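Local coordinates for Two-component system response regulator/GGDEF domain protein (Aeromonas salmonicida, PDB 3MF4) that probably makes cyclic di-GMP from two GTP molecules as a diguanylate cyclase, the present fragment being its two receiver domains, at residues Thr28-Asp33 / Gly114-Leu119; Asn122-Val127 / Ala169-Leu174; Val175-Pro180 / Gly204-Asp209. The protein carries 4 engineered substitutions. All blocks are in the same frame, centred on the assembly; numbering follows the deposited sequence.

Interaction 1: residues Thr28-Asp33 / Gly114-Leu119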
loop_
_atom_site.group_PDB
_atom_site.type_symbol
_atom_site.label_atom_id
_atom_site.label_comp_id
_atom_site.label_asym_id
_atom_site.label_seq_id
_atom_site.Cartn_x
_atom_site.Cartn_y
_atom_site.Cartn_z
ATOM N N THR B 28 -9.738 1.388 -19.732
ATOM C CA THR B 28 -10.734 0.521 -19.086
ATOM C C THR B 28 -11.535 -0.239 -20.141
ATOM O O THR B 28 -11.462 0.078 -21.333
ATOM C CB THR B 28 -11.711 1.326 -18.171
ATOM O OG1 THR B 28 -12.829 1.804 -18.932
ATOM C CG2 THR B 28 -10.999 2.474 -17.480
ATOM N N GLY B 29 -12.290 -1.248 -19.717
ATOM C CA GLY B 29 -13.176 -1.941 -20.650
ATOM C C GLY B 29 -14.593 -1.394 -20.648
ATOM O O GLY B 29 -15.517 -2.064 -21.103
ATOM N N LEU B 30 -14.771 -0.176 -20.142
ATOM C CA LEU B 30 -16.123 0.373 -19.926
ATOM C C LEU B 30 -16.712 1.037 -21.168
ATOM O O LEU B 30 -15.984 1.668 -21.952
ATOM C CB LEU B 30 -16.132 1.365 -18.760
ATOM C CG LEU B 30 -15.820 0.818 -17.356
ATOM C CD1 LEU B 30 -15.350 1.943 -16.450
ATOM C CD2 LEU B 30 -17.049 0.133 -16.768
ATOM N N GLU B 31 -18.026 0.865 -21.334
ATOM C CA GLU B 31 -18.829 1.608 -22.301
ATOM C C GLU B 31 -19.053 3.025 -21.762
ATOM O O GLU B 31 -19.236 3.206 -20.559
ATOM C CB GLU B 31 -20.215 0.970 -22.447
ATOM C CG GLU B 31 -20.307 -0.251 -23.343
ATOM C CD GLU B 31 -21.725 -0.810 -23.380
ATOM O OE1 GLU B 31 -22.630 -0.096 -23.873
ATOM O OE2 GLU B 31 -21.926 -1.951 -22.904
ATOM N N ILE B 32 -19.075 4.015 -22.646
ATOM C CA ILE B 32 -19.204 5.412 -22.223
ATOM C C ILE B 32 -20.332 6.112 -22.943
ATOM O O ILE B 32 -20.336 6.177 -24.178
ATOM C CB ILE B 32 -17.919 6.219 -22.531
ATOM C CG1 ILE B 32 -16.722 5.671 -21.766
ATOM C CG2 ILE B 32 -18.109 7.687 -22.220
ATOM C CD1 ILE B 32 -15.429 5.860 -22.567
ATOM N N ASP B 33 -21.272 6.649 -22.165
ATOM C CA ASP B 33 -22.228 7.625 -22.670
ATOM C C ASP B 33 -21.881 9.012 -22.104
ATOM O O ASP B 33 -21.873 9.188 -20.890
ATOM C CB ASP B 33 -23.635 7.221 -22.248
ATOM C CG ASP B 33 -24.111 5.985 -22.966
ATOM O OD1 ASP B 33 -23.692 5.761 -24.113
ATOM O OD2 ASP B 33 -24.889 5.233 -22.381
ATOM N N GLY B 114 -8.415 5.538 -13.193
ATOM C CA GLY B 114 -8.071 4.444 -12.292
ATOM C C GLY B 114 -9.258 4.081 -11.419
ATOM O O GLY B 114 -9.559 2.893 -11.235
ATOM N N LEU B 115 -9.931 5.107 -10.908
ATOM C CA LEU B 115 -11.112 4.968 -10.044
ATOM C C LEU B 115 -12.222 4.157 -10.699
ATOM O O LEU B 115 -12.672 3.172 -10.130
ATOM C CB LEU B 115 -11.648 6.333 -9.608
ATOM C CG LEU B 115 -12.905 6.320 -8.712
ATOM C CD1 LEU B 115 -12.663 5.426 -7.530
ATOM C CD2 LEU B 115 -13.278 7.730 -8.230
ATOM N N VAL B 116 -12.646 4.558 -11.896
ATOM C CA VAL B 116 -13.749 3.867 -12.540
ATOM C C VAL B 116 -13.412 2.421 -12.893
ATOM O O VAL B 116 -14.256 1.565 -12.801
ATOM C CB VAL B 116 -14.361 4.651 -13.749
ATOM C CG1 VAL B 116 -14.813 6.033 -13.281
ATOM C CG2 VAL B 116 -13.386 4.741 -14.913
ATOM N N HIS B 117 -12.177 2.180 -13.335
ATOM C CA HIS B 117 -11.692 0.844 -13.565
ATOM C C HIS B 117 -11.830 -0.001 -12.277
ATOM O O HIS B 117 -12.314 -1.137 -12.307
ATOM C CB HIS B 117 -10.239 0.972 -14.024
ATOM C CG HIS B 117 -9.605 -0.307 -14.453
ATOM N ND1 HIS B 117 -10.065 -1.063 -15.514
ATOM C CD2 HIS B 117 -8.508 -0.944 -13.984
ATOM C CE1 HIS B 117 -9.276 -2.110 -15.675
ATOM N NE2 HIS B 117 -8.329 -2.064 -14.755
ATOM N N ARG B 118 -11.439 0.551 -11.154
ATOM C CA ARG B 118 -11.508 -0.146 -9.903
ATOM C C ARG B 118 -12.944 -0.324 -9.406
ATOM O O ARG B 118 -13.295 -1.331 -8.799
ATOM C CB ARG B 118 -10.668 0.514 -8.826
ATOM C CG ARG B 118 -9.359 -0.037 -8.742
ATOM C CD ARG B 118 -9.272 -1.009 -7.597
ATOM N NE ARG B 118 -10.015 -2.254 -7.631
ATOM C CZ ARG B 118 -9.524 -3.380 -8.073
ATOM N NH1 ARG B 118 -10.248 -4.447 -8.001
ATOM N NH2 ARG B 118 -8.324 -3.414 -8.636
ATOM N N LEU B 119 -13.727 0.697 -9.631
ATOM C CA LEU B 119 -15.157 0.594 -9.201
ATOM C C LEU B 119 -15.843 -0.542 -9.950
ATOM O O LEU B 119 -16.599 -1.329 -9.353
ATOM C CB LEU B 119 -15.919 1.912 -9.391
ATOM C CG LEU B 119 -15.533 3.099 -8.486
ATOM C CD1 LEU B 119 -16.233 4.372 -8.987
ATOM C CD2 LEU B 119 -15.856 2.854 -6.983
#
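Thr-28, which leans on helix 106-122 beside His-117, has its hydroxyl OG1 gripped from two directions. Leu-30 N donates to Thr-28 OG1 at 3.0 Å with an angle of 159° at the hydrogen, closing an ST turn, and OG1 donates in turn to Ile-24 O of helix 14-27. With chi1 at 88° the hydroxyl lies between the backbone N and the carbonyl carbon, and the methyl is left facing helix 106-122. Threonine suits the spot because its hydroxyl can bond to the backbone where helix 14-27 gives out, while its methyl packs. Its CG2 comes within 3.8 Å of His-117 CB, the two side chains passing alongside one another and pointing opposite ways. The imidazole turns ND1 toward Thr-28 CB at 3.9 Å, a van der Waals approach that is oblique to the ring. Deeper in, Leu-30 CD1 presses on Val-116 CG2 at 3.7 Å, and that methyl also reaches the Thr-28 methyl. The contact lies in the first, CheY-like receiver domain: Leu-30 leads into edge strand 31-35 and also touches Val-50, while Val-116 reaches across to Ile-7, Val-51 and Leu-53, which places helix 106-122 against strands 6-10 and 49-55.

Interaction 2: residues Asn122-Val127 / Ala169-Leu174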
loop_
_atom_site.group_PDB
_atom_site.type_symbol
_atom_site.label_atom_id
_atom_site.label_comp_id
_atom_site.label_asym_id
_atom_site.label_seq_id
_atom_site.Cartn_x
_atom_site.Cartn_y
_atom_site.Cartn_z
ATOM N N ASN B 122 -14.626 -3.893 -8.531
ATOM C CA ASN B 122 -15.007 -4.136 -7.145
ATOM C C ASN B 122 -16.403 -4.728 -7.010
ATOM O O ASN B 122 -16.711 -5.362 -5.995
ATOM C CB ASN B 122 -14.931 -2.850 -6.300
ATOM C CG ASN B 122 -13.517 -2.377 -6.062
ATOM O OD1 ASN B 122 -12.548 -3.081 -6.341
ATOM N ND2 ASN B 122 -13.394 -1.147 -5.573
ATOM N N GLN B 123 -17.223 -4.589 -8.061
ATOM C CA GLN B 123 -18.612 -5.080 -8.017
ATOM C C GLN B 123 -18.683 -6.585 -7.759
ATOM O O GLN B 123 -19.629 -7.064 -7.127
ATOM C CB GLN B 123 -19.360 -4.771 -9.325
ATOM C CG GLN B 123 -19.534 -3.290 -9.626
ATOM C CD GLN B 123 -20.169 -3.070 -10.993
ATOM O OE1 GLN B 123 -19.520 -3.218 -12.041
ATOM N NE2 GLN B 123 -21.430 -2.737 -10.990
ATOM N N GLN B 124 -17.691 -7.296 -8.232
ATOM C CA GLN B 124 -17.650 -8.748 -8.133
ATOM C C GLN B 124 -16.774 -9.252 -6.984
ATOM O O GLN B 124 -16.496 -10.427 -6.871
ATOM C CB GLN B 124 -17.062 -9.334 -9.394
ATOM C CG GLN B 124 -15.616 -9.143 -9.403
ATOM C CD GLN B 124 -14.805 -10.426 -9.366
ATOM O OE1 GLN B 124 -14.120 -10.703 -8.427
ATOM N NE2 GLN B 124 -14.841 -11.157 -10.439
ATOM N N ILE B 125 -16.312 -8.337 -6.191
ATOM C CA ILE B 125 -15.379 -8.695 -5.125
ATOM C C ILE B 125 -16.024 -8.589 -3.754
ATOM O O ILE B 125 -16.696 -7.613 -3.476
ATOM C CB ILE B 125 -14.101 -7.845 -5.220
ATOM C CG1 ILE B 125 -13.335 -8.164 -6.518
ATOM C CG2 ILE B 125 -13.177 -8.074 -3.980
ATOM C CD1 ILE B 125 -12.092 -7.246 -6.744
ATOM N N GLU B 126 -15.830 -9.607 -2.910
ATOM C CA GLU B 126 -16.356 -9.624 -1.534
ATOM C C GLU B 126 -15.238 -9.411 -0.513
ATOM O O GLU B 126 -14.151 -9.990 -0.623
ATOM C CB GLU B 126 -17.072 -10.946 -1.222
ATOM C CG GLU B 126 -18.404 -11.105 -1.977
ATOM C CD GLU B 126 -19.048 -12.469 -1.809
ATOM O OE1 GLU B 126 -19.360 -12.855 -0.657
ATOM O OE2 GLU B 126 -19.297 -13.135 -2.842
ATOM N N VAL B 127 -15.522 -8.567 0.456
ATOM C CA VAL B 127 -14.586 -8.231 1.545
ATOM C C VAL B 127 -15.252 -8.384 2.894
ATOM O O VAL B 127 -16.483 -8.378 3.003
ATOM C CB VAL B 127 -14.078 -6.787 1.422
ATOM C CG1 VAL B 127 -13.308 -6.612 0.128
ATOM C CG2 VAL B 127 -15.229 -5.774 1.546
ATOM N N ALA B 169 -15.866 -16.867 -1.129
ATOM C CA ALA B 169 -15.454 -15.882 -2.152
ATOM C C ALA B 169 -14.722 -14.665 -1.561
ATOM O O ALA B 169 -13.974 -13.985 -2.268
ATOM C CB ALA B 169 -16.654 -15.442 -2.971
ATOM N N ILE B 170 -14.918 -14.400 -0.259
ATOM C CA ILE B 170 -14.265 -13.252 0.412
ATOM C C ILE B 170 -12.752 -13.350 0.163
ATOM O O ILE B 170 -12.158 -14.386 0.401
ATOM C CB ILE B 170 -14.576 -13.219 1.909
ATOM C CG1 ILE B 170 -16.041 -12.808 2.101
ATOM C CG2 ILE B 170 -13.670 -12.198 2.696
ATOM C CD1 ILE B 170 -16.666 -13.269 3.401
ATOM N N ARG B 171 -12.158 -12.300 -0.378
ATOM C CA ARG B 171 -10.728 -12.370 -0.704
ATOM C C ARG B 171 -9.887 -11.350 0.081
ATOM O O ARG B 171 -8.650 -11.328 -0.024
ATOM C CB ARG B 171 -10.557 -12.162 -2.194
ATOM C CG ARG B 171 -10.899 -10.761 -2.645
ATOM C CD ARG B 171 -10.669 -10.612 -4.142
ATOM N NE ARG B 171 -11.635 -11.398 -4.914
ATOM C CZ ARG B 171 -11.593 -11.545 -6.232
ATOM N NH1 ARG B 171 -10.610 -10.986 -6.940
ATOM N NH2 ARG B 171 -12.519 -12.278 -6.845
ATOM N N LEU B 172 -10.565 -10.489 0.833
ATOM C CA LEU B 172 -9.866 -9.472 1.650
ATOM C C LEU B 172 -10.545 -9.229 2.991
ATOM O O LEU B 172 -11.747 -8.961 3.049
ATOM C CB LEU B 172 -9.700 -8.151 0.895
ATOM C CG LEU B 172 -9.296 -6.950 1.779
ATOM C CD1 LEU B 172 -7.789 -6.942 1.993
ATOM C CD2 LEU B 172 -9.781 -5.634 1.156
ATOM N N VAL B 173 -9.761 -9.334 4.059
ATOM C CA VAL B 173 -10.273 -9.110 5.406
ATOM C C VAL B 173 -9.538 -7.919 6.023
ATOM O O VAL B 173 -8.311 -7.783 5.910
ATOM C CB VAL B 173 -10.107 -10.327 6.351
ATOM C CG1 VAL B 173 -11.064 -10.169 7.539
ATOM C CG2 VAL B 173 -10.390 -11.620 5.633
ATOM N N LEU B 174 -10.301 -7.044 6.647
ATOM C CA LEU B 174 -9.721 -5.940 7.395
ATOM C C LEU B 174 -9.957 -6.242 8.857
ATOM O O LEU B 174 -11.107 -6.399 9.265
ATOM C CB LEU B 174 -10.388 -4.625 6.982
ATOM C CG LEU B 174 -10.104 -4.137 5.552
ATOM C CD1 LEU B 174 -11.083 -4.756 4.564
ATOM C CD2 LEU B 174 -10.261 -2.625 5.505
HETATM O O HOH W 1 -15.240 -12.479 -6.047
HETATM O O HOH W 2 -14.163 -11.808 -3.903
#
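Glu-126 and Arg-171 supply the direct backbone bond between these two chain pieces, which lead into neighbouring parallel strands of the second receiver domain. Arg-171 N donates to Glu-126 O at 3.1 Å, close to straight at 164°. The same oxygen receives a CA-H...O contact from Ile-170 CA at 3.4 Å. Leu-172 N, by contrast, is buried without a partner.

Water extends the polar contacts. One molecule accepts from Glu-126 N and from Arg-171 NE, the latter at 2.8 Å, and donates to Ala-169 O at 2.7 Å, so three groups fix its place. Another accepts from Arg-171 NH2. Gln-124 OE1 also comes within 2.7 Å of Arg-171 NH2, but the amide and guanidinium planes stand 89° apart and the angle is too poor for a hydrogen bond.

Apolar contacts fill the rest. The arginine chain is bent at chi3 (68°), which swings the guanidinium across Ile-125, whose CG1 sits 3.8 Å above the centre of one face while Ile-125 CG2 touches Arg-171 CD. Further along, Val-127 and Leu-172 lie side by side, CG1 to CD2 at 3.8 Å, on the same face of the sheet. Ile-170 CG1 packs on Glu-126 CB, whose carboxylate passes Ala-169 CB and bonds through OE1 to His-152.

Arginine suits this border because its chain can lie on a hydrophobic neighbour while its N-H groups still reach water. The contact therefore grades from a hydrated, polar end, where Arg-171 lies on Ile-125, to the buried side chains of Val-127 and Leu-172; the positive charge of Arg-171 probably draws the nearby amide oxygen despite the poor angle.

Interaction 3: residues Val175-Pro180 / Gly204-Asp209. With MG (magnesium ion), chain E.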
loop_
_atom_site.group_PDB
_atom_site.type_symbol
_atom_site.label_atom_id
_atom_site.label_comp_id
_atom_site.label_asym_id
_atom_site.label_seq_id
_atom_site.Cartn_x
_atom_site.Cartn_y
_atom_site.Cartn_z
ATOM N N VAL B 175 -8.877 -6.314 9.636
ATOM C CA VAL B 175 -8.935 -6.821 11.021
ATOM C C VAL B 175 -8.529 -5.777 12.061
ATOM O O VAL B 175 -7.421 -5.257 12.033
ATOM C CB VAL B 175 -8.096 -8.110 11.230
ATOM C CG1 VAL B 175 -8.252 -8.637 12.660
ATOM C CG2 VAL B 175 -8.529 -9.189 10.263
ATOM N N ASP B 176 -9.444 -5.514 13.001
ATOM C CA ASP B 176 -9.187 -4.635 14.126
ATOM C C ASP B 176 -8.266 -5.343 15.134
ATOM O O ASP B 176 -8.413 -6.540 15.365
ATOM C CB ASP B 176 -10.548 -4.307 14.785
ATOM C CG ASP B 176 -10.420 -3.465 16.040
ATOM O OD1 ASP B 176 -9.684 -2.466 16.023
ATOM O OD2 ASP B 176 -11.103 -3.780 17.044
ATOM N N TYR B 177 -7.334 -4.621 15.755
ATOM C CA TYR B 177 -6.474 -5.273 16.765
ATOM C C TYR B 177 -7.108 -5.619 18.120
ATOM O O TYR B 177 -7.026 -6.768 18.567
ATOM C CB TYR B 177 -5.135 -4.561 16.997
ATOM C CG TYR B 177 -4.400 -5.208 18.167
ATOM C CD1 TYR B 177 -3.949 -6.533 18.098
ATOM C CD2 TYR B 177 -4.231 -4.530 19.365
ATOM C CE1 TYR B 177 -3.309 -7.138 19.191
ATOM C CE2 TYR B 177 -3.594 -5.121 20.453
ATOM C CZ TYR B 177 -3.142 -6.418 20.365
ATOM O OH TYR B 177 -2.513 -6.985 21.463
ATOM N N TYR B 178 -7.693 -4.630 18.791
ATOM C CA TYR B 178 -8.239 -4.849 20.131
ATOM C C TYR B 178 -9.667 -5.371 20.069
ATOM O O TYR B 178 -10.579 -4.640 19.720
ATOM C CB TYR B 178 -8.164 -3.576 21.005
ATOM C CG TYR B 178 -6.752 -3.172 21.406
ATOM C CD1 TYR B 178 -6.090 -3.818 22.452
ATOM C CD2 TYR B 178 -6.087 -2.139 20.748
ATOM C CE1 TYR B 178 -4.789 -3.447 22.832
ATOM C CE2 TYR B 178 -4.784 -1.764 21.110
ATOM C CZ TYR B 178 -4.142 -2.425 22.155
ATOM O OH TYR B 178 -2.859 -2.073 22.519
HETATM N N MSE B 179 -9.838 -6.647 20.404
HETATM C CA MSE B 179 -11.150 -7.282 20.498
HETATM C C MSE B 179 -11.111 -8.254 21.675
HETATM O O MSE B 179 -10.085 -8.874 21.912
HETATM C CB MSE B 179 -11.486 -8.016 19.196
HETATM C CG MSE B 179 -11.582 -7.091 17.991
HETATM SE SE MSE B 179 -12.243 -7.996 16.388
HETATM C CE MSE B 179 -10.631 -8.877 15.780
ATOM N N PRO B 180 -12.217 -8.385 22.431
ATOM C CA PRO B 180 -12.135 -9.299 23.578
ATOM C C PRO B 180 -12.102 -10.778 23.171
ATOM O O PRO B 180 -12.548 -11.133 22.077
ATOM C CB PRO B 180 -13.420 -8.993 24.359
ATOM C CG PRO B 180 -14.360 -8.475 23.335
ATOM C CD PRO B 180 -13.521 -7.694 22.374
ATOM N N GLY B 204 -4.209 -5.250 8.394
ATOM C CA GLY B 204 -4.272 -5.034 9.849
ATOM C C GLY B 204 -4.525 -3.573 10.203
ATOM O O GLY B 204 -3.800 -2.688 9.777
ATOM N N ILE B 205 -5.586 -3.321 10.968
ATOM C CA ILE B 205 -5.911 -1.985 11.418
ATOM C C ILE B 205 -5.462 -1.863 12.882
ATOM O O ILE B 205 -5.835 -2.682 13.735
ATOM C CB ILE B 205 -7.444 -1.709 11.298
ATOM C CG1 ILE B 205 -7.893 -1.812 9.827
ATOM C CG2 ILE B 205 -7.819 -0.348 11.919
ATOM C CD1 ILE B 205 -9.401 -1.793 9.642
ATOM N N SER B 206 -4.636 -0.861 13.162
ATOM C CA SER B 206 -4.305 -0.544 14.551
ATOM C C SER B 206 -4.140 0.950 14.785
ATOM O O SER B 206 -4.212 1.747 13.853
ATOM C CB SER B 206 -3.035 -1.276 14.982
ATOM O OG SER B 206 -3.308 -2.622 15.331
ATOM N N VAL B 207 -3.924 1.311 16.047
ATOM C CA VAL B 207 -3.442 2.646 16.399
ATOM C C VAL B 207 -1.907 2.601 16.463
ATOM O O VAL B 207 -1.327 1.641 16.984
ATOM C CB VAL B 207 -4.062 3.163 17.720
ATOM C CG1 VAL B 207 -5.562 3.415 17.550
ATOM C CG2 VAL B 207 -3.793 2.200 18.883
ATOM N N SER B 208 -1.252 3.613 15.902
ATOM C CA SER B 208 0.211 3.616 15.813
ATOM C C SER B 208 0.875 4.130 17.101
ATOM O O SER B 208 1.101 5.334 17.246
ATOM C CB SER B 208 0.672 4.428 14.592
ATOM O OG SER B 208 2.062 4.266 14.358
ATOM N N ASP B 209 1.177 3.213 18.025
ATOM C CA ASP B 209 1.842 3.556 19.295
ATOM C C ASP B 209 3.048 2.657 19.653
ATOM O O ASP B 209 3.680 2.080 18.762
ATOM C CB ASP B 209 0.821 3.654 20.453
ATOM C CG ASP B 209 0.080 2.342 20.720
ATOM O OD1 ASP B 209 0.458 1.289 20.158
ATOM O OD2 ASP B 209 -0.889 2.370 21.515
HETATM MG MG MG E . -11.440 -2.908 18.875
HETATM O O HOH W 3 -9.753 -1.731 18.646
HETATM O O HOH W 4 -11.650 -2.021 20.547
HETATM O O HOH W 5 -12.641 -1.472 17.836
#
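Val-175 and Ile-205 join two parallel strands of a beta-alpha-beta unit, strand 172-176, helix 184-192 and strand 201-206, in the CheY-like fold of the second receiver domain. Ile-205 N donates to Val-175 O at 2.9 Å, and a weaker, bent bond runs from Tyr-177 N to Ile-205 O. Gly-204 and Ile-205 thus stay in parallel register with Val-175 and Asp-176.

The side chain of Asp-176 leads from this pairing to the metal. CB leaves the strand on the same face as Ile-205, and chi1 of 176° sets CG opposite the backbone N, carrying the carboxylate to the magnesium ion. OD2 binds magnesium directly at 2.1 Å. OD1 stays 3.4 Å from the ion, so only one oxygen coordinates, and it accepts instead from a metal-bound water at 2.7 Å. Tyr-178 O, Asp-132 and two further waters complete the six ligands. An aspartate is short enough to hold a carboxylate oxygen on the metal directly from the strand end, and Asp-176 is also the predicted phosphorylation site.

Tyr-177 turns its ring the other way, and Tyr-177 CD2 sits over the centre of one face of the Tyr-178 ring, 3.2 Å above its plane; this probably limits how the Tyr-178 ring can turn. Tyr-177 CB lies against Ser-206 OG at 3.1 Å.

Ser-206 stands at the end of its strand, where receiver domains usually carry the serine or threonine that can swing toward a phosphorylated aspartate. Here the hydroxyl is turned back to its own chain: Ser-206 OG donates to Ile-205 O at 3.0 Å and lies 8.9 Å from the magnesium ion.

Overall arrangement
The three contacts follow one another along the chain, each closing before the next opens. Interaction 1 belongs to the first receiver domain, interactions 2 and 3 to the second. Helix 106-122 runs from interaction 1 almost directly into strand 126-130, so interactions 1 and 2, with centres 19 Å apart, meet where Arg-118 NH1 packs on Ile-125 CD1 at 3.6 Å. Interactions 2 and 3 share strand 172-176 and lie 20 Å apart between centres: one gathers the strand beginnings, the other the ends, where the metal site sits. Interactions 1 and 3 are on opposite sides of the chain's centre, their nearest atoms about 17 Å apart. The series thus runs from the first receiver domain, through the connection carried by helix 106-122, to the predicted phosphorylation site of the second.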